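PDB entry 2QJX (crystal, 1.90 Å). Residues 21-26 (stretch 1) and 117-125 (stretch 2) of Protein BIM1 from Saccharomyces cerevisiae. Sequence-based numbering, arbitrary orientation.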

# COMPACT_ATOMS: atom_id res chain seq x y z
N GLY A 21 -6.02 11.07 -1.45
CA GLY A 21 -5.42 12.33 -1.07
C GLY A 21 -4.01 12.12 -0.53
O GLY A 21 -3.09 12.88 -0.83
N LEU A 22 -3.84 11.06 0.25
CA LEU A 22 -2.55 10.73 0.85
C LEU A 22 -1.47 10.46 -0.18
O LEU A 22 -0.36 10.98 -0.07
CB LEU A 22 -2.69 9.50 1.75
CG LEU A 22 -1.41 9.01 2.44
CD1 LEU A 22 -0.99 10.01 3.51
CD2 LEU A 22 -1.65 7.65 3.06
N LEU A 23 -1.78 9.64 -1.17
CA LEU A 23 -0.79 9.27 -2.18
C LEU A 23 -0.99 9.89 -3.56
O LEU A 23 -0.30 9.53 -4.51
CB LEU A 23 -0.73 7.75 -2.31
CG LEU A 23 -0.36 6.99 -1.04
CD1 LEU A 23 -0.31 5.51 -1.31
CD2 LEU A 23 0.99 7.49 -0.53
N ASN A 24 -1.92 10.83 -3.66
CA ASN A 24 -2.22 11.45 -4.95
C ASN A 24 -2.54 10.38 -5.98
O ASN A 24 -1.92 10.31 -7.05
CB ASN A 24 -1.06 12.30 -5.45
CG ASN A 24 -1.34 12.91 -6.81
OD1 ASN A 24 -2.39 13.52 -7.02
ND2 ASN A 24 -0.40 12.76 -7.74
N LEU A 25 -3.52 9.55 -5.64
CA LEU A 25 -3.96 8.48 -6.52
C LEU A 25 -5.38 8.81 -6.98
O LEU A 25 -5.98 9.77 -6.51
CB LEU A 25 -3.95 7.13 -5.79
CG LEU A 25 -2.58 6.62 -5.35
CD1 LEU A 25 -2.72 5.30 -4.61
CD2 LEU A 25 -1.69 6.46 -6.57
N ASN A 26 -5.89 8.02 -7.92
CA ASN A 26 -7.23 8.23 -8.44
C ASN A 26 -7.98 6.90 -8.48
O ASN A 26 -8.58 6.54 -9.50
CB ASN A 26 -7.16 8.85 -9.84
CG ASN A 26 -8.51 9.32 -10.34
OD1 ASN A 26 -9.34 9.78 -9.56
ND2 ASN A 26 -8.72 9.22 -11.65
N VAL A 117 7.44 15.63 6.13
CA VAL A 117 6.52 15.74 5.01
C VAL A 117 6.85 14.62 4.03
O VAL A 117 8.01 14.22 3.89
CB VAL A 117 6.66 17.10 4.29
CG1 VAL A 117 7.98 17.17 3.54
CG2 VAL A 117 5.48 17.31 3.34
N TYR A 118 5.83 14.09 3.36
CA TYR A 118 6.04 13.01 2.41
C TYR A 118 5.58 13.46 1.03
O TYR A 118 4.50 14.02 0.88
CB TYR A 118 5.26 11.76 2.83
CG TYR A 118 5.53 10.55 1.97
CD1 TYR A 118 6.76 9.88 2.03
CD2 TYR A 118 4.56 10.07 1.09
CE1 TYR A 118 7.01 8.76 1.24
CE2 TYR A 118 4.81 8.94 0.28
CZ TYR A 118 6.03 8.30 0.37
OH TYR A 118 6.28 7.20 -0.43
N ASP A 119 6.42 13.23 0.02
CA ASP A 119 6.09 13.61 -1.35
C ASP A 119 5.88 12.31 -2.09
O ASP A 119 6.83 11.72 -2.60
CB ASP A 119 7.24 14.39 -1.99
CG ASP A 119 6.87 14.96 -3.34
OD1 ASP A 119 5.96 14.41 -3.99
OD2 ASP A 119 7.50 15.96 -3.75
N PRO A 120 4.63 11.83 -2.16
CA PRO A 120 4.32 10.58 -2.85
C PRO A 120 4.73 10.52 -4.31
O PRO A 120 5.23 9.50 -4.78
CB PRO A 120 2.80 10.44 -2.65
CG PRO A 120 2.34 11.86 -2.58
CD PRO A 120 3.40 12.50 -1.70
N ASP A 121 4.52 11.61 -5.03
CA ASP A 121 4.87 11.65 -6.44
C ASP A 121 6.37 11.50 -6.66
O ASP A 121 6.81 10.68 -7.47
CB ASP A 121 4.34 12.94 -7.06
CG ASP A 121 2.83 13.06 -6.94
OD1 ASP A 121 2.12 12.34 -7.67
OD2 ASP A 121 2.36 13.86 -6.10
N ALA A 122 7.16 12.29 -5.94
CA ALA A 122 8.61 12.22 -6.08
C ALA A 122 9.14 10.84 -5.68
O ALA A 122 10.06 10.31 -6.31
CB ALA A 122 9.28 13.30 -5.23
N ARG A 123 8.57 10.25 -4.63
CA ARG A 123 9.02 8.94 -4.19
C ARG A 123 8.77 7.86 -5.24
O ARG A 123 9.49 6.86 -5.28
CB ARG A 123 8.35 8.54 -2.86
CG ARG A 123 8.79 9.38 -1.66
CD ARG A 123 10.27 9.19 -1.33
NE ARG A 123 10.55 7.84 -0.83
CZ ARG A 123 11.76 7.37 -0.56
NH1 ARG A 123 12.83 8.14 -0.73
NH2 ARG A 123 11.91 6.14 -0.09
N ARG A 124 7.77 8.08 -6.10
CA ARG A 124 7.43 7.13 -7.18
C ARG A 124 8.07 7.54 -8.50
O ARG A 124 7.77 6.95 -9.54
CB ARG A 124 5.93 7.11 -7.49
CG ARG A 124 4.97 6.84 -6.38
CD ARG A 124 3.63 6.45 -7.00
NE ARG A 124 2.82 7.57 -7.50
CZ ARG A 124 1.95 8.25 -6.74
NH1 ARG A 124 1.79 7.92 -5.47
NH2 ARG A 124 1.22 9.22 -7.27
N LYS A 125 8.93 8.56 -8.48
CA LYS A 125 9.54 9.08 -9.70
C LYS A 125 8.45 9.49 -10.68
O LYS A 125 8.55 9.31 -11.90
CB LYS A 125 10.50 8.05 -10.31
CG LYS A 125 11.69 7.79 -9.40
CD LYS A 125 12.96 7.42 -10.15
CE LYS A 125 12.87 6.06 -10.81
NZ LYS A 125 14.22 5.63 -11.28

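Val117 lies out of reach of stretch 1, and the contact opens with Tyr118. Its CA-to-CB bond points toward stretch 1, and the ring atom CE2 comes within 4.2 Å of Leu23 CD2. That separation is ordinary van der Waals packing, and the methyl approaches the ring obliquely.

Asp119 points its CA-to-CB bond away, and although the end of its side chain comes nearer, stretch 1 covers none of its surface; the interactions of its side chain here are local. It occupies the N-cap position of the short helix 120-123, where Asp119 OD1 accepts from Ala122 N at 3.1 Å with a nearly straight N-H...O angle of 176°. The cap satisfies an amide in the first turn, which has no helical carbonyl before it to bond to.

Pro120, the first residue of that helix, marks the closest backbone register: its CA is 5.3 Å from the CA of Leu23. Its ring packs against main chain as well as side chain. Pro120 CB is 3.7 Å from Leu23 O and 4.1 Å from Leu23 CD2, while Pro120 CG is 3.8 Å from Leu22 O. Pro120 CB therefore touches both the carbonyl and a methyl of the same leucine.

Asp121 sends its CA-to-CB bond sideways, but the carboxylate reaches stretch 1. Asn24 ND2 donates to Asp121 OD1 at 2.6 Å, a short bond with an N-H...O angle of 142°. Asn24 is the first residue after its helix to leave helical phi/psi, with a positive phi (54/55), and its CA-to-CB bond points toward stretch 2. The same Asp121 OD1 forms a salt bridge to Arg124 NH2 at 3.3 Å, so one carboxylate oxygen links the asparagine to the arginine.

Ala122 and Arg123 make no contact across the interface. Arg124 follows as the first residue beyond the helix to leave helical phi/psi, and it is buried, with 54 Å² covered by stretch 1. Both of its terminal nitrogens donate to one carbonyl: Arg124 NH1 lies 2.8 Å from Leu23 O (158°) and Arg124 NH2 lies 3.2 Å from the same Leu23 O (137°). This fork is consistent with the position of the oxygen at the guanidinium edge, near its plane. Arg124 NH2 also makes a weak bond to Asn24 O, at 3.3 Å and 131°, where the approach is oblique. Over one face of the guanidinium sits a methyl, Leu25 CD2, 3.9 Å from Arg124 NH1. Arg124 thus bonds to the carbonyl of Leu23 and, weakly, to that of Asn24, the residue at which phi/psi leave the helical range, while Lys125 stays clear of stretch 1.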